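Local coordinates for uncharacterized protein (Parabacteroides merdae ATCC 43184, PDB 4OPW) that is uncharacterised but probably serves in cell adhesion, as a putative adhesin built around a parallel beta-helix of the auto-transporter head-domain type, at residues Val128-Leu133 with Thr148-Cys153; Glu169-Ser174 with Val186-Val191. All coordinates share one frame; numbering follows the deposited sequence. Where two conformers were deposited one is given.

Contact 1 (Val128-Leu133 with Thr148-Cys153); sequences VGKLDL and TDKLEC. With EDO (1,2-ethanediol), chain E.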
ATOM      1  N   VAL A 128      -3.011 -10.665  -9.520  1.00 21.47           N
ATOM      2  CA  VAL A 128      -1.570 -10.832  -9.713  1.00 21.73           C
ATOM      3  C   VAL A 128      -1.114 -12.198  -9.250  1.00 27.30           C
ATOM      4  O   VAL A 128      -1.824 -12.844  -8.494  1.00 27.45           O
ATOM      5  CB  VAL A 128      -0.787  -9.710  -8.948  1.00 23.30           C
ATOM      6  CG1 VAL A 128      -1.035  -8.326  -9.558  1.00 23.37           C
ATOM      7  CG2 VAL A 128      -1.086  -9.720  -7.439  1.00 22.66           C
ATOM      8  N   GLY A 129       0.074 -12.626  -9.685  1.00 23.78           N
ATOM      9  CA  GLY A 129       0.644 -13.891  -9.242  1.00 23.56           C
ATOM     10  C   GLY A 129       1.091 -13.807  -7.792  1.00 24.98           C
ATOM     11  O   GLY A 129       0.852 -14.723  -7.010  1.00 24.12           O
ATOM     12  N   LYS A 130       1.700 -12.683  -7.410  1.00 21.45           N
ATOM     13  CA  LYS A 130       2.169 -12.467  -6.049  1.00 21.33           C
ATOM     14  C   LYS A 130       1.844 -11.046  -5.609  1.00 22.54           C
ATOM     15  O   LYS A 130       2.132 -10.094  -6.333  1.00 21.64           O
ATOM     16  CB  LYS A 130       3.682 -12.731  -5.972  1.00 24.40           C
ATOM     17  CG  LYS A 130       4.296 -12.604  -4.586  1.00 33.33           C
ATOM     18  CD  LYS A 130       5.806 -12.648  -4.697  1.00 44.65           C
ATOM     19  CE  LYS A 130       6.483 -12.731  -3.359  1.00 53.56           C
ATOM     20  NZ  LYS A 130       7.949 -12.890  -3.508  1.00 57.29           N
ATOM     21  N   LEU A 131       1.214 -10.908  -4.429  1.00 20.31           N
ATOM     22  CA  LEU A 131       0.850  -9.592  -3.872  1.00 20.26           C
ATOM     23  C   LEU A 131       1.597  -9.436  -2.570  1.00 23.58           C
ATOM     24  O   LEU A 131       1.414 -10.221  -1.648  1.00 23.64           O
ATOM     25  CB  LEU A 131      -0.680  -9.458  -3.699  1.00 20.74           C
ATOM     26  CG  LEU A 131      -1.236  -8.070  -3.285  1.00 23.08           C
ATOM     27  CD1 LEU A 131      -0.872  -6.968  -4.319  1.00 21.22           C
ATOM     28  CD2 LEU A 131      -2.754  -8.137  -3.110  1.00 24.94           C
ATOM     29  N   ASP A 132       2.506  -8.465  -2.527  1.00 19.34           N
ATOM     30  CA  ASP A 132       3.395  -8.267  -1.396  1.00 18.04           C
ATOM     31  C   ASP A 132       3.172  -6.887  -0.789  1.00 20.49           C
ATOM     32  O   ASP A 132       3.635  -5.869  -1.316  1.00 18.73           O
ATOM     33  CB  ASP A 132       4.840  -8.484  -1.886  1.00 20.62           C
ATOM     34  CG  ASP A 132       5.940  -8.259  -0.874  1.00 31.59           C
ATOM     35  OD1 ASP A 132       5.625  -8.079   0.320  1.00 32.79           O
ATOM     36  OD2 ASP A 132       7.117  -8.281  -1.277  1.00 35.27           O
ATOM     37  N   LEU A 133       2.466  -6.862   0.360  1.00 17.41           N
ATOM     38  CA  LEU A 133       2.061  -5.638   1.028  1.00 17.34           C
ATOM     39  C   LEU A 133       2.793  -5.440   2.330  1.00 21.61           C
ATOM     40  O   LEU A 133       2.864  -6.354   3.162  1.00 21.47           O
ATOM     41  CB  LEU A 133       0.550  -5.677   1.280  1.00 17.60           C
ATOM     42  CG  LEU A 133      -0.336  -6.065   0.074  1.00 21.47           C
ATOM     43  CD1 LEU A 133      -1.797  -6.138   0.475  1.00 21.61           C
ATOM     44  CD2 LEU A 133      -0.163  -5.088  -1.089  1.00 20.94           C
ATOM     45  N   THR A 148      -4.938 -13.737  -5.986  1.00 23.02           N
ATOM     46  CA  THR A 148      -3.501 -13.986  -6.126  1.00 23.61           C
ATOM     47  C   THR A 148      -3.151 -15.434  -5.809  1.00 28.56           C
ATOM     48  O   THR A 148      -3.979 -16.167  -5.261  1.00 28.72           O
ATOM     49  CB  THR A 148      -2.696 -12.987  -5.206  1.00 28.24           C
ATOM     50  OG1 THR A 148      -1.304 -13.015  -5.543  1.00 25.39           O
ATOM     51  CG2 THR A 148      -2.862 -13.266  -3.721  1.00 26.66           C
ATOM     52  N   ASP A 149      -1.925 -15.836  -6.163  1.00 25.52           N
ATOM     53  CA  ASP A 149      -1.426 -17.155  -5.812  0.50 25.72           C
ATOM     54  C   ASP A 149      -0.785 -17.022  -4.435  1.00 29.50           C
ATOM     55  O   ASP A 149      -1.286 -17.598  -3.477  1.00 30.72           O
ATOM     56  CB  ASP A 149      -0.467 -17.701  -6.878  0.50 27.44           C
ATOM     57  CG  ASP A 149      -1.166 -18.077  -8.172  0.50 35.69           C
ATOM     58  OD1 ASP A 149      -2.299 -18.617  -8.106  0.50 36.45           O
ATOM     59  OD2 ASP A 149      -0.592 -17.821  -9.250  0.50 37.77           O
ATOM     60  N   LYS A 150       0.236 -16.161  -4.308  1.00 24.23           N
ATOM     61  CA  LYS A 150       0.907 -15.896  -3.049  1.00 21.82           C
ATOM     62  C   LYS A 150       0.565 -14.508  -2.531  1.00 24.13           C
ATOM     63  O   LYS A 150       0.725 -13.529  -3.252  1.00 21.26           O
ATOM     64  CB  LYS A 150       2.435 -16.036  -3.210  1.00 22.61           C
ATOM     65  CG  LYS A 150       3.217 -15.857  -1.896  1.00 34.32           C
ATOM     66  CD  LYS A 150       2.852 -16.916  -0.811  1.00 38.63           C
ATOM     67  CE  LYS A 150       3.346 -16.515   0.557  1.00 32.63           C
ATOM     68  NZ  LYS A 150       4.845 -16.491   0.601  1.00 37.48           N
ATOM     69  N   LEU A 151       0.121 -14.432  -1.267  1.00 19.06           N
ATOM     70  CA  LEU A 151      -0.151 -13.163  -0.576  1.00 18.37           C
ATOM     71  C   LEU A 151       0.813 -13.021   0.588  1.00 23.34           C
ATOM     72  O   LEU A 151       0.963 -13.958   1.390  1.00 23.02           O
ATOM     73  CB  LEU A 151      -1.611 -13.125  -0.081  1.00 18.73           C
ATOM     74  CG  LEU A 151      -2.038 -11.952   0.789  1.00 22.48           C
ATOM     75  CD1 LEU A 151      -1.932 -10.608   0.020  1.00 22.52           C
ATOM     76  CD2 LEU A 151      -3.465 -12.166   1.278  1.00 26.14           C
ATOM     77  N   GLU A 152       1.492 -11.871   0.669  1.00 21.57           N
ATOM     78  CA  GLU A 152       2.398 -11.530   1.763  1.00 20.80           C
ATOM     79  C   GLU A 152       1.933 -10.214   2.325  1.00 23.70           C
ATOM     80  O   GLU A 152       1.763  -9.237   1.588  1.00 22.27           O
ATOM     81  CB  GLU A 152       3.855 -11.498   1.328  1.00 21.75           C
ATOM     82  CG  GLU A 152       4.371 -12.895   0.998  1.00 28.98           C
ATOM     83  CD  GLU A 152       5.691 -12.950   0.259  1.00 47.14           C
ATOM     84  OE1 GLU A 152       6.353 -11.894   0.139  1.00 37.04           O
ATOM     85  OE2 GLU A 152       6.058 -14.051  -0.214  1.00 36.17           O
ATOM     86  N   CYS A 153       1.649 -10.227   3.641  0.50 20.32           N
ATOM     87  CA  CYS A 153       1.199  -9.068   4.384  0.50 20.26           C
ATOM     88  C   CYS A 153       2.044  -8.907   5.590  0.50 23.85           C
ATOM     89  O   CYS A 153       2.147  -9.810   6.427  0.50 23.23           O
ATOM     90  CB  CYS A 153      -0.269  -9.175   4.763  0.50 21.29           C
ATOM     91  SG  CYS A 153      -1.399  -8.818   3.411  0.50 24.92           S
TER
HETATM   92  C1  EDO E 303      -4.341 -14.907 -10.395  1.00 67.33           C
HETATM   93  O1  EDO E 303      -5.224 -15.806 -11.051  1.00 68.38           O
HETATM   94  C2  EDO E 303      -3.307 -15.704  -9.583  1.00 66.59           C
HETATM   95  O2  EDO E 303      -3.983 -16.588  -8.697  1.00 66.90           O
HETATM   96  O   HOH W   1       6.837  -9.884   1.920  1.00 40.22           O
HETATM   97  O   HOH W   2       8.857 -11.130  -0.576  1.00 50.00           O

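Contact 2 (Glu169-Ser174 with Val186-Val191); sequences EEADYS and VAVPEV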
ATOM      1  N   GLU A 169      -3.922 -18.429  -2.691  1.00 24.76           N
ATOM      2  CA  GLU A 169      -3.665 -19.866  -2.521  1.00 24.00           C
ATOM      3  C   GLU A 169      -2.878 -20.096  -1.229  1.00 27.04           C
ATOM      4  O   GLU A 169      -3.112 -21.081  -0.521  1.00 26.88           O
ATOM      5  CB  GLU A 169      -2.923 -20.457  -3.740  1.00 25.75           C
ATOM      6  CG  GLU A 169      -3.812 -20.605  -4.960  1.00 34.35           C
ATOM      7  CD  GLU A 169      -4.851 -21.693  -4.793  1.00 60.27           C
ATOM      8  OE1 GLU A 169      -4.473 -22.887  -4.819  1.00 61.98           O
ATOM      9  OE2 GLU A 169      -6.028 -21.350  -4.543  1.00 61.38           O
ATOM     10  N   GLU A 170      -1.955 -19.161  -0.923  1.00 22.71           N
ATOM     11  CA  GLU A 170      -1.104 -19.157   0.268  1.00 21.51           C
ATOM     12  C   GLU A 170      -0.999 -17.744   0.776  1.00 24.97           C
ATOM     13  O   GLU A 170      -0.916 -16.815  -0.035  1.00 22.57           O
ATOM     14  CB  GLU A 170       0.323 -19.673  -0.018  1.00 22.52           C
ATOM     15  CG  GLU A 170       0.432 -21.068  -0.619  1.00 40.14           C
ATOM     16  CD  GLU A 170       1.852 -21.519  -0.919  1.00 70.23           C
ATOM     17  OE1 GLU A 170       2.692 -20.664  -1.287  1.00 59.65           O
ATOM     18  OE2 GLU A 170       2.117 -22.738  -0.806  1.00 70.81           O
ATOM     19  N   ALA A 171      -0.987 -17.566   2.102  1.00 22.18           N
ATOM     20  CA  ALA A 171      -0.801 -16.231   2.669  1.00 22.06           C
ATOM     21  C   ALA A 171       0.135 -16.274   3.853  1.00 26.95           C
ATOM     22  O   ALA A 171       0.033 -17.173   4.695  1.00 27.11           O
ATOM     23  CB  ALA A 171      -2.138 -15.610   3.079  1.00 22.40           C
ATOM     24  N   ASP A 172       1.051 -15.291   3.911  1.00 23.33           N
ATOM     25  CA  ASP A 172       1.948 -15.086   5.037  1.00 21.80           C
ATOM     26  C   ASP A 172       1.569 -13.761   5.654  1.00 24.39           C
ATOM     27  O   ASP A 172       1.731 -12.719   5.004  1.00 23.38           O
ATOM     28  CB  ASP A 172       3.432 -15.102   4.621  1.00 22.99           C
ATOM     29  CG  ASP A 172       3.994 -16.431   4.149  1.00 40.14           C
ATOM     30  OD1 ASP A 172       3.398 -17.479   4.477  1.00 42.71           O
ATOM     31  OD2 ASP A 172       5.055 -16.424   3.491  1.00 48.87           O
ATOM     32  N   TYR A 173       0.983 -13.804   6.859  1.00 19.58           N
ATOM     33  CA  TYR A 173       0.574 -12.606   7.588  1.00 18.98           C
ATOM     34  C   TYR A 173       1.506 -12.395   8.746  1.00 22.48           C
ATOM     35  O   TYR A 173       1.758 -13.345   9.505  1.00 20.84           O
ATOM     36  CB  TYR A 173      -0.867 -12.725   8.097  1.00 19.42           C
ATOM     37  CG  TYR A 173      -1.936 -12.847   7.039  1.00 19.12           C
ATOM     38  CD1 TYR A 173      -2.268 -11.767   6.230  1.00 20.80           C
ATOM     39  CD2 TYR A 173      -2.709 -14.000   6.934  1.00 19.30           C
ATOM     40  CE1 TYR A 173      -3.307 -11.848   5.303  1.00 22.05           C
ATOM     41  CE2 TYR A 173      -3.762 -14.086   6.026  1.00 21.14           C
ATOM     42  CZ  TYR A 173      -4.050 -13.010   5.203  1.00 24.69           C
ATOM     43  OH  TYR A 173      -5.101 -13.062   4.320  1.00 22.56           O
ATOM     44  N   SER A 174       2.041 -11.172   8.903  0.50 18.51           N
ATOM     45  CA  SER A 174       2.952 -10.906  10.013  0.50 17.80           C
ATOM     46  C   SER A 174       2.725  -9.522  10.600  0.50 19.69           C
ATOM     47  O   SER A 174       2.465  -8.571   9.864  0.50 18.71           O
ATOM     48  CB  SER A 174       4.409 -11.048   9.574  0.50 21.57           C
ATOM     49  OG  SER A 174       4.722 -12.356   9.129  0.50 26.20           O
ATOM     50  N   VAL A 186     -10.769 -12.485   2.900  1.00 21.33           N
ATOM     51  CA  VAL A 186      -9.907 -13.179   1.946  1.00 20.97           C
ATOM     52  C   VAL A 186      -9.787 -14.661   2.326  1.00 24.27           C
ATOM     53  O   VAL A 186      -9.155 -15.004   3.333  1.00 23.89           O
ATOM     54  CB  VAL A 186      -8.509 -12.500   1.798  1.00 23.03           C
ATOM     55  CG1 VAL A 186      -7.618 -13.269   0.817  1.00 22.84           C
ATOM     56  CG2 VAL A 186      -8.663 -11.051   1.344  1.00 22.02           C
ATOM     57  N   ALA A 187     -10.376 -15.532   1.498  1.00 23.09           N
ATOM     58  CA  ALA A 187     -10.297 -16.973   1.721  1.00 23.67           C
ATOM     59  C   ALA A 187      -8.955 -17.498   1.204  1.00 27.17           C
ATOM     60  O   ALA A 187      -8.582 -17.264   0.046  1.00 25.62           O
ATOM     61  CB  ALA A 187     -11.450 -17.692   1.049  1.00 25.49           C
ATOM     62  N   VAL A 188      -8.222 -18.199   2.079  1.00 23.86           N
ATOM     63  CA  VAL A 188      -6.899 -18.750   1.763  1.00 22.40           C
ATOM     64  C   VAL A 188      -6.779 -20.187   2.288  1.00 26.08           C
ATOM     65  O   VAL A 188      -6.834 -20.345   3.497  1.00 24.68           O
ATOM     66  CB  VAL A 188      -5.729 -17.905   2.347  1.00 25.19           C
ATOM     67  CG1 VAL A 188      -4.387 -18.426   1.832  1.00 24.99           C
ATOM     68  CG2 VAL A 188      -5.888 -16.405   2.090  1.00 24.45           C
ATOM     69  N   PRO A 189      -6.448 -21.205   1.463  1.00 24.91           N
ATOM     70  CA  PRO A 189      -6.286 -22.566   2.010  1.00 26.14           C
ATOM     71  C   PRO A 189      -5.115 -22.723   3.002  1.00 29.82           C
ATOM     72  O   PRO A 189      -5.318 -23.305   4.067  1.00 30.95           O
ATOM     73  CB  PRO A 189      -6.068 -23.432   0.757  1.00 29.01           C
ATOM     74  CG  PRO A 189      -6.645 -22.642  -0.363  1.00 32.60           C
ATOM     75  CD  PRO A 189      -6.352 -21.209  -0.007  1.00 27.25           C
ATOM     76  N   GLU A 190      -3.914 -22.184   2.675  1.00 24.13           N
ATOM     77  CA  GLU A 190      -2.705 -22.320   3.508  0.50 22.83           C
ATOM     78  C   GLU A 190      -2.276 -20.979   4.084  1.00 24.64           C
ATOM     79  O   GLU A 190      -1.806 -20.110   3.343  1.00 23.03           O
ATOM     80  CB  GLU A 190      -1.541 -22.920   2.689  0.50 24.04           C
ATOM     81  CG  GLU A 190      -1.775 -24.322   2.147  0.50 32.62           C
ATOM     82  CD  GLU A 190      -2.079 -25.380   3.187  0.50 45.93           C
ATOM     83  OE1 GLU A 190      -1.323 -25.487   4.180  0.50 43.59           O
ATOM     84  OE2 GLU A 190      -3.084 -26.102   3.006  0.50 34.75           O
ATOM     85  N   VAL A 191      -2.414 -20.810   5.419  1.00 21.65           N
ATOM     86  CA  VAL A 191      -2.058 -19.546   6.068  1.00 20.82           C
ATOM     87  C   VAL A 191      -0.981 -19.732   7.119  1.00 25.23           C
ATOM     88  O   VAL A 191      -1.010 -20.699   7.898  1.00 24.62           O
ATOM     89  CB  VAL A 191      -3.305 -18.848   6.716  1.00 23.52           C
ATOM     90  CG1 VAL A 191      -2.939 -17.526   7.426  1.00 21.35           C
ATOM     91  CG2 VAL A 191      -4.406 -18.595   5.689  1.00 23.71           C
TER
HETATM   92  O   HOH W   3      -7.423 -14.159   5.288  1.00 20.20           O

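Contact 1 (Val128-Leu133 with Thr148-Cys153)
Two successive corners and the strands leaving them, 130-133 and 150-153, pair in parallel on one long face of a beta-solenoid, in register and almost exactly aligned (1° between their directions). Leu131 N donates to Lys150 O at 2.9 Å, Leu131 O accepts from Glu152 N, and Leu133 N meets Glu152 O at 2.8 Å, nearly straight at 177°. At the corner, Gly129 O takes two N-H groups: that of Lys150 in the carbonyl plane, and that of Asp149 from above it. Thr148 OG1, anti to its own backbone N, sits 3.0 Å from Val128 O, with Lys150 O also within reach of its one proton.

On the outer face, Lys130 and Lys150 lie side by side. Lys130 stays extended, laying CE 3.4 Å from Glu152 OE2; its NZ makes only a long salt bridge there. Lys150 bends at chi2 (61°) and chi4, bringing NZ 2.8 Å from Glu152 OE2, on that oxygen's anti lone pair, and also bridges Asp172 on the following strand. Glu152 OE1 comes 3.9 Å from Asp132 OD1, and a water 2.7 Å from both oxygens probably eases the repulsion; Asp132 OD1 also bonds Asn134. Inward, Leu131 and Leu151 run alongside each other, CD2 to CD1, and Leu133 CD1 touches Cys153 SG. Polar ladder outside, apolar stack within: the adjacent rungs of a parallel beta-helix.

Contact 2 (Glu169-Ser174 with Val186-Val191)
Here strand 170-174 meets the corner where the chain leaves strand 186-188, turns through Pro189 and Glu190, and starts the next strand of the same face. Strand 186-188 still runs at 112° to strand 170-174; parallel pairing begins only once the chain has turned, with Glu170 beside Glu190 and Ala171 beside Val191. Its firm bond is Ala171 N to Glu190 O, 2.9 Å long and nearly along the C=O axis; Glu170 CA adds a C-H contact to that same oxygen. Ala171 O is taken by the backbone of Asn192, one residue further on, and receives the CA-H of Val191 as well. At the corner the grip loosens: Glu190 N reaches Glu169 O only weakly, at 3.5 Å, while Pro189, with no N-H to offer, sets its CD 3.3 Å from that same carbonyl oxygen. The other edge of strand 170-174 is served by the preceding strand, Glu170 and Asp172 bonding to the backbone of Leu151.

Inside the corner, Val188 CG1, anti to its backbone N, lies over the peptide between Glu170 and Ala171, 3.5 Å from Ala171 N, and also touches Ala171 CB. Tyr173 reaches back along the interior, its CG anti to the carbonyl carbon. Val191 CG1 meets the ring at its edge, near the plane, 3.6 Å from CD2, while the phenol tip faces Val188 CG2. The buried Tyr173 OH is satisfied by a water, to which it donates at 2.7 Å; the water in turn donates to Val186 O, linking the phenol to the strand on the neighbouring face. Such a corner, with backbone ladders between successive turns and an apolar interior, is characteristic of a right-handed parallel beta-helix, consistent with the pectate-lyase-like clan.

From the N terminus, the chain passes the corner at Gly129, runs out and back, and returns at Thr148, fifteen residues after Leu133, where contact 1 closes one turn of the solenoid. It then makes a further turn to reach Glu169, and contact 2 closes the next when the chain arrives at Val186-Val191. The contacts thus follow in series, neither enclosing the other, with centres about 9 Å apart. Strands 150-156 and 170-177 are neighbours and join them: Cys153 N and O probably bond Asp172 O and Ser174 N, each at 2.8 Å, while Tyr173 packs with its ring on Cys153 and its hydroxyl end against Leu151. Together they tie consecutive rungs of one face, and contact 2 adds the adjoining face through strand 186-188.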